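Local structure of pectate lyase (Pectobacterium carotovorum, 4U4B) at residues 159-164 and 182-187; 119-124 and 133-138; 51-56 and 84-89; 139-144 and 166-171; 39-44 and 90-95. The protein probably cleaves polygalacturonate and methyl-esterified pectins within the chain by calcium-dependent elimination, leaving unsaturated galacturonosyl ends. All coordinates share one frame; numbering follows the deposited sequence.

Contact 1: residues 159-164 and 182-187; sequences LENATI and SGNCRI
With CG turned beside its backbone N (chi1 -58°), Leu159 reaches along the second strand, where its CD1 lies 3.7 Å from Ile187 CG1. Its CB packs 3.7 Å from Cys185 SG. Asn161 sets CG opposite its backbone N (chi1 -157°), and OD1 accepts from Asn184 N at 3.2 Å; the N-H is directed well (165°) and meets a lone pair in the carbonyl plane. Three backbone bonds of 2.8 to 3.0 Å run between the segments: Asn161 N to Ser182 O, Arg186 N to Ala162 O and Ile164 N to Arg186 O. They join successive coils of the parallel beta-helix expected of this lyase family. Glu160 pairs with Ser182 but Thr163 with Arg186, so the second segment has one more residue in the corner, Asn184 lying between the Asn161-Gly183 and Ala162-Cys185 positions. Past this corner Ile164 and Ile187 share the buried face through their CG2 methyls, 4.1 Å apart, whereas Thr163 and Arg186 lie side by side on the opposite face, Thr163 OG1 being 3.2 Å from Arg186 CB. The extended Arg186 chain carries its NE to a salt bridge with Glu188, and Cys185 is tied by a disulfide to Cys180.

Contact 2: residues 119-124 and 133-138; sequences AASPEC and KTVDCG
A disulfide joins the two segments: Cys124 SG and Cys137 SG are 2.1 Å apart, and the chi3 of -87° is close to the perpendicular arrangement preferred by disulfides. Beside it runs a single backbone bond, Ser121 N to Asp136 O at 2.8 Å, almost straight at 171°. Segment 119-124 has no regular strand of its own; its end is a type I beta turn closed by Cys124 N on Ser121 O. Ser121 OG, held anti to the backbone N (chi1 164°), accepts from Glu123 N at 3.2 Å to make an ST turn, and the same oxygen rests 3.4 Å from Val135 CG1. The turn lies over strand 134-136, which pairs in parallel with 163-165 of the next coil of the beta-helix. On the outer side Glu123, extended beyond CG, meets a Lys133 chain bent at chi3. Its OE2 is 3.2 Å from Lys133 NZ, a salt bridge, and 3.1 Å from Lys133 CE, so the carboxylate oxygen lies against the flank of the lysine tip. Asp136 OD1 accepts from Gly138 N at 2.9 Å in an Asx turn and also from Asn166, while OD2 pairs with Lys118.

Contact 3: residues 51-56 and 84-89; sequences VYRSTS and SDYWYW
Strands 51-54 and 87-89 run antiparallel, their axes 4.7 Å apart at closest and their directions 160° apart. Tyr52 with Trp89 and Ser54 with Trp87 are hydrogen-bonded pairs, each closed by two backbone bonds; Tyr52 N to Trp89 O and Ser54 N to Trp87 O both measure 2.8 Å. Between them Arg53 and Tyr88 form a non-hydrogen-bonded pair. On their face of the sheet, Arg53 CG sits over the Tyr88 ring, 4.0 Å from its centroid and 27° off the normal, a CH-pi contact. Arg53 CD already lies 3.4 Å from Tyr86 CD1, and a bend at chi3 (75°) sets NE beside that ring, 3.6 Å from Tyr86 CD1, with Tyr86 CE1 over one face of the guanidinium. Arg53 NH1 hydrogen-bonds Thr79 OG1 and forms a salt bridge with Asp77 OD2, which also bonds Tyr88 OH, restraining both ends. The opposite face carries the two indoles. Trp87 is covered on one face by the backbone of Ser56, whose C is 3.3 Å from Trp87 CE3, whereas Trp89 offers its edge to Ser54, CZ3 lying 3.8 Å from Ser54 CB in the ring plane. Strand 63-68 flanks the first segment and strand 99-106 the second in this four-stranded sheet, while strand 35-41 of the facing sheet meets Tyr88 through Leu37.

Contact 4: residues 139-144 and 166-171; sequences GITLGL and NLRISE
Four backbone hydrogen bonds hold these segments together. Arg168 is gripped twice, its N giving to Ile140 O at 2.9 Å and its O accepting from Leu142 N at 2.9 Å, and Ser170 N continues the pattern to Leu142 O at 2.8 Å. At the other end Gly139 N gives to Asn166 O at 2.9 Å, but from above the carbonyl plane, as the chain turns a corner there. A water spans the contact beside this corner, donating to Gly139 O at 3.0 Å and accepting from Arg168 NH2 at 3.1 Å in the plane of the guanidinium. The same NH2 also reaches Leu28 O, and NH1 makes a salt bridge with Glu193, so the group is held from several directions. Thr141 OG1 lies at its edge, 3.4 Å from Arg168 CD where the chain bends at chi3. On the opposite face Leu167, its CG anti to the backbone N (chi1 175°) and with chi2 near 74°, turns CD1 against both Ile140 and Leu142; the two leucines cross at about a right angle, CD1 to CD1 3.9 Å. Asn166 OD1 accepts from Asn189 ND2 of the following coil. Ser170 OG bonds Asp194 OD2, a ligand of calcium in this protein, which places Ser170, at the end of this parallel beta-helix strand pairing, in the second shell of the calcium site.

Contact 5: residues 39-44 and 90-95; sequences WSTDAG and VDTVSG
Trp39 and Val90 meet in the interior of a beta sandwich, strand 35-41 coming from its three-stranded sheet and strand 87-94 from the four-stranded one. Their CA atoms are 8.3 Å apart, a separation spanned by side chains, and the touching parts run in nearly the same direction, 13° apart. Trp39 holds CG between its backbone N and carbonyl carbon (chi1 58°), which lays the indole across the gap with one face against the valine. Val90 CG1 stands over the five-membered ring, 4.0 Å from its centroid and 18° off the normal, a CH-pi contact in which the nearest ring atom is Trp39 CE2 at 3.8 Å. The other methyl, Val90 CG2, lies 4.0 Å from Trp39 CE3, so both branches bear on the ring system. The N-H of the buried indole is satisfied, NE1 hydrogen-bonding Gln49 OE1. Farther along, Thr41 and Thr92 approach tip to tip, with Thr41 OG1 4.1 Å from Thr92 CG2. That hydroxyl accepts from Ala43 N at 3.2 Å in an ST turn and is also bonded to Thr24. Beyond the turn, Ala43 points its CB toward the other strand, 3.5 Å from Thr92 OG1. At the far end Ser94 OG and Gly44 O lie so close that the details of their hydrogen bond are doubtful. Leu26 touches both Trp39 and Val90, and Leu100 touches Thr41, Ala43 and Thr92. The three-plus-four strand order is consistent with a fibronectin type III-like module, whose two sheets pack around such a core.

Overall arrangement
Contacts 1, 2 and 4 belong to the parallel beta-helix, contacts 3 and 5 to the N-terminal sandwich. Contacts 1 and 4 are coil-to-coil pairings, set on either side of the corner near residue 166; contact 2 covers strand 134-136, which pairs with strand 163-165 of contact 1, and replaces most backbone bonding with a disulfide and a salt bridge. Contact 3 pairs neighbours within a sheet, whereas contact 5 joins two sheets almost wholly by side chains, and both use strand 87-94. All five are partly buried. Contact 4 alone adjoins the calcium site, and it also touches contact 5, where Asn166 OD1 and Ser40 OG link the beta-helix to the sandwich.

Contact 1: residues 159-164 and 182-187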
# COMPACT_ATOMS: atom_id res chain seq x y z
N LEU A 159 -6.44 1.55 14.03
CA LEU A 159 -7.70 2.05 13.53
C LEU A 159 -8.83 1.16 14.01
O LEU A 159 -8.75 -0.07 13.96
CB LEU A 159 -7.68 2.10 11.99
CG LEU A 159 -6.60 2.95 11.32
CD1 LEU A 159 -6.70 2.77 9.81
CD2 LEU A 159 -6.71 4.44 11.70
N GLU A 160 -9.88 1.79 14.52
CA GLU A 160 -11.10 1.08 14.87
C GLU A 160 -12.24 1.77 14.14
O GLU A 160 -12.64 2.88 14.50
CB GLU A 160 -11.34 1.08 16.38
CG GLU A 160 -10.14 0.61 17.21
CD GLU A 160 -10.48 0.45 18.69
OE1 GLU A 160 -9.65 0.83 19.55
OE2 GLU A 160 -11.57 -0.07 19.00
N ASN A 161 -12.74 1.11 13.10
CA ASN A 161 -13.77 1.69 12.26
C ASN A 161 -13.39 3.11 11.87
O ASN A 161 -14.17 4.05 12.04
CB ASN A 161 -15.12 1.66 12.99
CG ASN A 161 -16.28 1.73 12.04
OD1 ASN A 161 -16.40 0.91 11.12
ND2 ASN A 161 -17.15 2.71 12.24
N ALA A 162 -12.16 3.28 11.38
CA ALA A 162 -11.62 4.60 11.11
C ALA A 162 -10.89 4.70 9.76
O ALA A 162 -10.58 3.69 9.12
CB ALA A 162 -10.69 5.03 12.25
N THR A 163 -10.62 5.93 9.34
CA THR A 163 -9.83 6.17 8.14
C THR A 163 -8.61 7.04 8.44
O THR A 163 -8.71 8.03 9.16
CB THR A 163 -10.69 6.83 7.04
OG1 THR A 163 -11.75 5.94 6.68
CG2 THR A 163 -9.86 7.16 5.79
N ILE A 164 -7.45 6.65 7.93
CA ILE A 164 -6.27 7.51 7.99
C ILE A 164 -5.75 7.85 6.59
O ILE A 164 -5.74 7.00 5.69
CB ILE A 164 -5.14 6.87 8.84
CG1 ILE A 164 -4.02 7.88 9.05
CG2 ILE A 164 -4.61 5.58 8.21
CD1 ILE A 164 -3.11 7.51 10.15
N SER A 182 -10.60 -3.20 14.60
CA SER A 182 -12.01 -3.56 14.54
C SER A 182 -12.76 -2.74 13.52
O SER A 182 -12.34 -1.64 13.19
CB SER A 182 -12.66 -3.37 15.91
OG SER A 182 -12.62 -2.01 16.29
N GLY A 183 -13.89 -3.27 13.06
CA GLY A 183 -14.73 -2.54 12.13
C GLY A 183 -14.07 -2.45 10.77
O GLY A 183 -13.22 -3.26 10.40
N ASN A 184 -14.48 -1.45 10.00
CA ASN A 184 -13.90 -1.22 8.69
C ASN A 184 -12.83 -0.15 8.78
O ASN A 184 -13.02 0.87 9.44
CB ASN A 184 -14.99 -0.82 7.70
CG ASN A 184 -16.14 -1.80 7.72
OD1 ASN A 184 -15.94 -3.01 7.63
ND2 ASN A 184 -17.35 -1.28 7.86
N CYS A 185 -11.70 -0.37 8.13
CA CYS A 185 -10.59 0.58 8.18
C CYS A 185 -10.15 0.99 6.78
O CYS A 185 -9.99 0.14 5.90
CB CYS A 185 -9.41 -0.00 8.95
SG CYS A 185 -9.84 -0.59 10.61
N ARG A 186 -9.94 2.28 6.57
CA ARG A 186 -9.51 2.76 5.26
C ARG A 186 -8.15 3.44 5.42
O ARG A 186 -7.97 4.27 6.30
CB ARG A 186 -10.56 3.69 4.66
CG ARG A 186 -10.40 3.99 3.18
CD ARG A 186 -11.70 4.47 2.59
NE ARG A 186 -11.49 5.15 1.31
CZ ARG A 186 -11.93 4.71 0.14
NH1 ARG A 186 -12.64 3.59 0.07
NH2 ARG A 186 -11.68 5.41 -0.96
N ILE A 187 -7.19 3.02 4.61
CA ILE A 187 -5.82 3.51 4.74
C ILE A 187 -5.40 4.10 3.39
O ILE A 187 -5.06 3.38 2.45
CB ILE A 187 -4.87 2.39 5.17
CG1 ILE A 187 -5.35 1.76 6.48
CG2 ILE A 187 -3.44 2.91 5.29
CD1 ILE A 187 -4.54 0.57 6.90

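Contact 2: residues 119-124 and 133-138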
# COMPACT_ATOMS: atom_id res chain seq x y z
N ALA A 119 -2.02 21.28 7.53
CA ALA A 119 -2.08 20.79 8.90
C ALA A 119 -2.15 19.27 8.98
O ALA A 119 -2.62 18.61 8.06
CB ALA A 119 -3.27 21.40 9.61
N ALA A 120 -1.66 18.73 10.09
CA ALA A 120 -1.93 17.35 10.46
C ALA A 120 -2.97 17.32 11.56
O ALA A 120 -3.00 18.22 12.41
CB ALA A 120 -0.66 16.64 10.93
N SER A 121 -3.84 16.32 11.53
CA SER A 121 -4.74 16.07 12.63
C SER A 121 -3.92 15.95 13.91
O SER A 121 -2.85 15.33 13.91
CB SER A 121 -5.55 14.80 12.39
OG SER A 121 -6.14 14.36 13.60
N PRO A 122 -4.39 16.58 15.00
CA PRO A 122 -3.71 16.48 16.29
C PRO A 122 -3.55 15.03 16.71
O PRO A 122 -2.58 14.65 17.36
CB PRO A 122 -4.64 17.24 17.24
CG PRO A 122 -5.36 18.19 16.37
CD PRO A 122 -5.57 17.46 15.06
N GLU A 123 -4.50 14.20 16.30
CA GLU A 123 -4.48 12.81 16.71
C GLU A 123 -3.44 11.95 15.97
O GLU A 123 -3.23 10.79 16.33
CB GLU A 123 -5.87 12.20 16.53
CG GLU A 123 -6.93 12.94 17.33
CD GLU A 123 -8.16 12.11 17.53
OE1 GLU A 123 -8.41 11.67 18.66
OE2 GLU A 123 -8.88 11.88 16.54
N CYS A 124 -2.78 12.52 14.97
CA CYS A 124 -1.72 11.79 14.26
C CYS A 124 -0.45 11.74 15.08
O CYS A 124 0.39 12.64 14.96
CB CYS A 124 -1.43 12.41 12.89
SG CYS A 124 -2.72 12.16 11.68
N LYS A 133 -13.57 7.69 13.08
CA LYS A 133 -13.40 8.97 12.37
C LYS A 133 -12.34 8.89 11.29
O LYS A 133 -11.68 7.86 11.12
CB LYS A 133 -13.04 10.10 13.33
CG LYS A 133 -11.75 9.87 14.11
CD LYS A 133 -11.60 10.87 15.25
CE LYS A 133 -11.39 12.29 14.75
NZ LYS A 133 -11.60 13.32 15.82
N THR A 134 -12.19 10.00 10.58
CA THR A 134 -11.17 10.17 9.55
C THR A 134 -10.09 11.13 10.04
O THR A 134 -10.40 12.27 10.41
CB THR A 134 -11.80 10.73 8.25
OG1 THR A 134 -12.72 9.77 7.73
CG2 THR A 134 -10.74 11.03 7.22
N VAL A 135 -8.83 10.69 10.05
CA VAL A 135 -7.74 11.63 10.29
C VAL A 135 -6.85 11.80 9.06
O VAL A 135 -6.51 10.84 8.35
CB VAL A 135 -6.87 11.23 11.51
CG1 VAL A 135 -7.68 11.39 12.81
CG2 VAL A 135 -6.33 9.82 11.36
N ASP A 136 -6.49 13.05 8.81
CA ASP A 136 -5.56 13.44 7.75
C ASP A 136 -4.23 13.80 8.42
O ASP A 136 -4.16 14.76 9.19
CB ASP A 136 -6.14 14.62 6.96
CG ASP A 136 -5.28 15.03 5.77
OD1 ASP A 136 -4.09 14.66 5.70
OD2 ASP A 136 -5.82 15.75 4.90
N CYS A 137 -3.18 13.04 8.15
CA CYS A 137 -1.91 13.26 8.83
C CYS A 137 -1.01 14.27 8.09
O CYS A 137 0.09 14.57 8.54
CB CYS A 137 -1.18 11.94 9.04
SG CYS A 137 -2.01 10.87 10.23
N GLY A 138 -1.50 14.79 6.96
CA GLY A 138 -0.85 15.93 6.32
C GLY A 138 0.59 15.70 5.89
O GLY A 138 1.36 16.65 5.79

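Contact 3: residues 51-56 and 84-89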
# COMPACT_ATOMS: atom_id res chain seq x y z
N VAL A 51 -0.79 13.41 -14.82
CA VAL A 51 0.43 13.58 -14.08
C VAL A 51 1.37 14.52 -14.84
O VAL A 51 1.71 14.25 -15.98
CB VAL A 51 1.15 12.24 -13.84
CG1 VAL A 51 2.42 12.47 -13.06
CG2 VAL A 51 0.24 11.26 -13.11
N TYR A 52 1.76 15.60 -14.17
CA TYR A 52 2.71 16.56 -14.70
C TYR A 52 4.04 16.53 -13.97
O TYR A 52 4.11 16.34 -12.74
CB TYR A 52 2.16 17.99 -14.61
CG TYR A 52 0.95 18.21 -15.47
CD1 TYR A 52 1.08 18.67 -16.78
CD2 TYR A 52 -0.32 17.96 -14.99
CE1 TYR A 52 -0.03 18.86 -17.58
CE2 TYR A 52 -1.44 18.16 -15.77
CZ TYR A 52 -1.29 18.60 -17.06
OH TYR A 52 -2.41 18.79 -17.83
N ARG A 53 5.10 16.75 -14.73
CA ARG A 53 6.44 16.83 -14.19
C ARG A 53 7.21 17.98 -14.80
O ARG A 53 7.23 18.16 -16.03
CB ARG A 53 7.19 15.53 -14.42
CG ARG A 53 8.55 15.50 -13.77
CD ARG A 53 9.30 14.24 -14.15
NE ARG A 53 9.81 14.31 -15.53
CZ ARG A 53 10.21 13.26 -16.22
NH1 ARG A 53 10.14 12.04 -15.67
NH2 ARG A 53 10.67 13.41 -17.47
N SER A 54 7.85 18.76 -13.95
CA SER A 54 8.71 19.83 -14.42
C SER A 54 10.12 19.66 -13.88
O SER A 54 10.32 19.09 -12.79
CB SER A 54 8.15 21.19 -14.02
OG SER A 54 9.06 22.20 -14.38
N THR A 55 11.09 20.15 -14.66
CA THR A 55 12.49 20.14 -14.27
C THR A 55 12.83 21.37 -13.45
O THR A 55 13.99 21.59 -13.07
CB THR A 55 13.41 20.08 -15.50
OG1 THR A 55 13.05 21.13 -16.41
CG2 THR A 55 13.27 18.74 -16.20
N SER A 56 11.82 22.19 -13.18
CA SER A 56 11.96 23.36 -12.32
C SER A 56 10.73 23.49 -11.42
O SER A 56 9.74 22.78 -11.59
CB SER A 56 12.13 24.64 -13.16
OG SER A 56 10.89 25.03 -13.74
N SER A 84 18.92 14.66 -10.65
CA SER A 84 18.33 15.99 -10.86
C SER A 84 17.01 16.14 -10.13
O SER A 84 16.26 15.18 -10.00
CB SER A 84 18.15 16.24 -12.36
OG SER A 84 17.66 17.54 -12.63
N ASP A 85 16.72 17.35 -9.65
CA ASP A 85 15.48 17.64 -8.94
C ASP A 85 14.29 17.69 -9.89
O ASP A 85 14.40 18.24 -10.99
CB ASP A 85 15.57 18.98 -8.20
CG ASP A 85 16.48 18.91 -7.00
OD1 ASP A 85 16.79 17.80 -6.53
OD2 ASP A 85 16.88 19.98 -6.51
N TYR A 86 13.15 17.16 -9.47
CA TYR A 86 11.94 17.31 -10.27
C TYR A 86 10.78 17.78 -9.42
O TYR A 86 10.75 17.57 -8.20
CB TYR A 86 11.55 16.00 -10.96
CG TYR A 86 12.49 15.56 -12.05
CD1 TYR A 86 12.23 15.84 -13.39
CD2 TYR A 86 13.65 14.85 -11.74
CE1 TYR A 86 13.10 15.42 -14.39
CE2 TYR A 86 14.53 14.44 -12.73
CZ TYR A 86 14.25 14.73 -14.05
OH TYR A 86 15.12 14.31 -15.02
N TRP A 87 9.81 18.40 -10.08
CA TRP A 87 8.58 18.81 -9.43
C TRP A 87 7.41 18.12 -10.10
O TRP A 87 7.37 17.98 -11.33
CB TRP A 87 8.43 20.33 -9.47
CG TRP A 87 9.34 21.05 -8.53
CD1 TRP A 87 8.99 21.65 -7.34
CD2 TRP A 87 10.76 21.26 -8.67
NE1 TRP A 87 10.10 22.21 -6.75
CE2 TRP A 87 11.19 21.99 -7.54
CE3 TRP A 87 11.69 20.90 -9.65
CZ2 TRP A 87 12.53 22.37 -7.37
CZ3 TRP A 87 13.01 21.27 -9.47
CH2 TRP A 87 13.42 21.99 -8.34
N TYR A 88 6.44 17.69 -9.29
CA TYR A 88 5.27 16.97 -9.78
C TYR A 88 3.94 17.57 -9.32
O TYR A 88 3.85 18.15 -8.23
CB TYR A 88 5.31 15.51 -9.33
CG TYR A 88 6.49 14.69 -9.82
CD1 TYR A 88 7.69 14.69 -9.15
CD2 TYR A 88 6.36 13.87 -10.95
CE1 TYR A 88 8.76 13.93 -9.57
CE2 TYR A 88 7.43 13.09 -11.39
CZ TYR A 88 8.63 13.13 -10.70
OH TYR A 88 9.69 12.36 -11.13
N TRP A 89 2.91 17.37 -10.14
CA TRP A 89 1.53 17.75 -9.87
C TRP A 89 0.63 16.68 -10.46
O TRP A 89 0.92 16.13 -11.52
CB TRP A 89 1.15 19.10 -10.51
CG TRP A 89 1.90 20.27 -9.99
CD1 TRP A 89 1.51 21.12 -9.00
CD2 TRP A 89 3.18 20.74 -10.44
NE1 TRP A 89 2.46 22.09 -8.80
CE2 TRP A 89 3.50 21.87 -9.66
CE3 TRP A 89 4.09 20.31 -11.41
CZ2 TRP A 89 4.69 22.58 -9.83
CZ3 TRP A 89 5.27 21.00 -11.57
CH2 TRP A 89 5.56 22.12 -10.79

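Contact 4: residues 139-144 and 166-171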
# COMPACT_ATOMS: atom_id res chain seq x y z
N GLY A 139 0.95 14.45 5.62
CA GLY A 139 2.27 14.14 5.10
C GLY A 139 3.40 14.01 6.12
O GLY A 139 4.57 13.88 5.73
N ILE A 140 3.08 14.01 7.41
CA ILE A 140 4.13 13.90 8.43
C ILE A 140 4.70 12.50 8.44
O ILE A 140 4.11 11.58 7.88
CB ILE A 140 3.63 14.22 9.87
CG1 ILE A 140 2.66 13.14 10.33
CG2 ILE A 140 3.01 15.58 9.94
CD1 ILE A 140 2.00 13.41 11.69
N THR A 141 5.84 12.35 9.11
CA THR A 141 6.45 11.06 9.32
C THR A 141 6.32 10.57 10.77
O THR A 141 6.63 11.31 11.71
CB THR A 141 7.94 11.08 8.96
OG1 THR A 141 8.12 11.63 7.64
CG2 THR A 141 8.52 9.67 9.00
N LEU A 142 5.89 9.33 10.92
CA LEU A 142 5.79 8.71 12.24
C LEU A 142 6.47 7.35 12.21
O LEU A 142 6.64 6.76 11.13
CB LEU A 142 4.32 8.53 12.67
CG LEU A 142 3.50 9.80 12.91
CD1 LEU A 142 2.10 9.41 13.36
CD2 LEU A 142 4.17 10.67 13.96
N GLY A 143 6.85 6.84 13.39
CA GLY A 143 7.39 5.51 13.48
C GLY A 143 7.61 5.03 14.90
O GLY A 143 7.84 5.82 15.81
N LEU A 144 7.54 3.71 15.06
CA LEU A 144 7.82 3.01 16.32
C LEU A 144 8.57 1.73 15.97
O LEU A 144 8.23 1.09 14.98
CB LEU A 144 6.53 2.66 17.05
CG LEU A 144 5.62 3.77 17.55
CD1 LEU A 144 4.33 3.16 18.08
CD2 LEU A 144 6.34 4.52 18.63
N ASN A 166 -2.72 10.16 4.17
CA ASN A 166 -1.53 10.98 3.96
C ASN A 166 -0.50 10.91 5.09
O ASN A 166 -0.29 11.88 5.83
CB ASN A 166 -1.94 12.45 3.75
CG ASN A 166 -3.03 12.58 2.71
OD1 ASN A 166 -3.01 11.90 1.69
ND2 ASN A 166 -4.01 13.44 2.98
N LEU A 167 0.14 9.75 5.21
CA LEU A 167 1.08 9.50 6.30
C LEU A 167 2.32 8.80 5.77
O LEU A 167 2.24 7.86 4.98
CB LEU A 167 0.44 8.64 7.39
CG LEU A 167 1.37 8.20 8.54
CD1 LEU A 167 1.65 9.39 9.45
CD2 LEU A 167 0.73 7.07 9.34
N ARG A 168 3.47 9.28 6.20
CA ARG A 168 4.74 8.62 5.92
C ARG A 168 5.18 7.87 7.20
O ARG A 168 5.09 8.40 8.31
CB ARG A 168 5.77 9.67 5.48
CG ARG A 168 7.12 9.14 5.06
CD ARG A 168 8.01 10.27 4.50
NE ARG A 168 7.32 11.05 3.46
CZ ARG A 168 7.53 10.92 2.15
NH1 ARG A 168 8.39 10.01 1.69
NH2 ARG A 168 6.86 11.67 1.28
N ILE A 169 5.61 6.62 7.04
CA ILE A 169 5.98 5.79 8.19
C ILE A 169 7.43 5.38 8.06
O ILE A 169 7.82 4.77 7.08
CB ILE A 169 5.09 4.55 8.28
CG1 ILE A 169 3.67 4.95 8.67
CG2 ILE A 169 5.68 3.53 9.27
CD1 ILE A 169 2.67 3.83 8.63
N SER A 170 8.25 5.73 9.04
CA SER A 170 9.67 5.39 8.96
C SER A 170 10.29 5.20 10.34
O SER A 170 9.84 5.79 11.31
CB SER A 170 10.41 6.47 8.20
OG SER A 170 11.77 6.13 8.03
N GLU A 171 11.31 4.35 10.40
CA GLU A 171 12.08 4.06 11.62
C GLU A 171 13.27 3.17 11.23
O GLU A 171 13.13 2.24 10.43
CB GLU A 171 11.19 3.38 12.67
CG GLU A 171 11.89 2.89 13.96
CD GLU A 171 12.07 3.99 14.99
OE1 GLU A 171 11.84 5.17 14.65
OE2 GLU A 171 12.43 3.67 16.14
O HOH W 1 5.54 13.95 2.90

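Contact 5: residues 39-44 and 90-95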
# COMPACT_ATOMS: atom_id res chain seq x y z
N TRP A 39 -1.11 9.70 -3.96
CA TRP A 39 -1.97 10.79 -3.53
C TRP A 39 -3.31 10.30 -3.01
O TRP A 39 -3.73 9.18 -3.25
CB TRP A 39 -2.18 11.80 -4.68
CG TRP A 39 -2.77 11.21 -5.94
CD1 TRP A 39 -4.09 11.23 -6.32
CD2 TRP A 39 -2.07 10.54 -6.99
NE1 TRP A 39 -4.25 10.60 -7.53
CE2 TRP A 39 -3.02 10.16 -7.96
CE3 TRP A 39 -0.73 10.20 -7.19
CZ2 TRP A 39 -2.67 9.47 -9.13
CZ3 TRP A 39 -0.38 9.51 -8.36
CH2 TRP A 39 -1.35 9.15 -9.31
N SER A 40 -3.97 11.16 -2.24
CA SER A 40 -5.38 10.96 -1.93
C SER A 40 -6.11 12.17 -2.47
O SER A 40 -5.54 13.25 -2.51
CB SER A 40 -5.61 10.81 -0.43
OG SER A 40 -5.37 12.05 0.22
N THR A 41 -7.35 11.98 -2.91
CA THR A 41 -8.14 13.10 -3.35
C THR A 41 -9.58 12.91 -2.89
O THR A 41 -10.02 11.79 -2.67
CB THR A 41 -8.07 13.27 -4.90
OG1 THR A 41 -8.77 14.46 -5.30
CG2 THR A 41 -8.65 12.07 -5.60
N ASP A 42 -10.32 14.01 -2.72
CA ASP A 42 -11.76 13.88 -2.51
C ASP A 42 -12.54 14.47 -3.69
O ASP A 42 -13.73 14.80 -3.58
CB ASP A 42 -12.17 14.51 -1.18
CG ASP A 42 -11.72 15.94 -1.03
OD1 ASP A 42 -11.29 16.54 -2.03
OD2 ASP A 42 -11.81 16.49 0.08
N ALA A 43 -11.89 14.57 -4.84
CA ALA A 43 -12.56 15.07 -6.03
C ALA A 43 -13.74 14.17 -6.43
O ALA A 43 -13.66 12.94 -6.30
CB ALA A 43 -11.58 15.19 -7.18
N GLY A 44 -14.83 14.78 -6.88
CA GLY A 44 -16.03 14.04 -7.23
C GLY A 44 -16.08 13.64 -8.70
O GLY A 44 -15.58 14.36 -9.56
N VAL A 90 -0.47 16.41 -9.77
CA VAL A 90 -1.49 15.52 -10.30
C VAL A 90 -2.78 16.31 -10.38
O VAL A 90 -3.20 16.91 -9.40
CB VAL A 90 -1.66 14.27 -9.41
CG1 VAL A 90 -2.88 13.48 -9.82
CG2 VAL A 90 -0.38 13.41 -9.47
N ASP A 91 -3.38 16.35 -11.57
CA ASP A 91 -4.65 17.03 -11.77
C ASP A 91 -5.73 15.97 -11.98
O ASP A 91 -5.53 15.02 -12.73
CB ASP A 91 -4.62 17.98 -12.98
CG ASP A 91 -3.68 19.16 -12.79
OD1 ASP A 91 -3.15 19.33 -11.68
OD2 ASP A 91 -3.49 19.93 -13.74
N THR A 92 -6.86 16.15 -11.31
CA THR A 92 -8.02 15.29 -11.54
C THR A 92 -9.01 16.01 -12.46
O THR A 92 -9.17 17.23 -12.40
CB THR A 92 -8.72 14.92 -10.23
OG1 THR A 92 -9.29 16.10 -9.66
CG2 THR A 92 -7.73 14.32 -9.23
N VAL A 93 -9.67 15.25 -13.32
CA VAL A 93 -10.65 15.82 -14.23
C VAL A 93 -12.01 15.13 -14.05
O VAL A 93 -12.12 13.92 -14.17
CB VAL A 93 -10.20 15.69 -15.68
CG1 VAL A 93 -11.24 16.29 -16.62
CG2 VAL A 93 -8.84 16.34 -15.87
N SER A 94 -13.04 15.91 -13.75
CA SER A 94 -14.35 15.33 -13.50
C SER A 94 -15.20 15.34 -14.76
O SER A 94 -14.84 15.95 -15.76
CB SER A 94 -15.05 16.09 -12.36
OG SER A 94 -14.41 15.81 -11.11
N GLY A 95 -16.32 14.62 -14.72
CA GLY A 95 -17.23 14.56 -15.85
C GLY A 95 -17.77 15.92 -16.22
O GLY A 95 -17.91 16.24 -17.40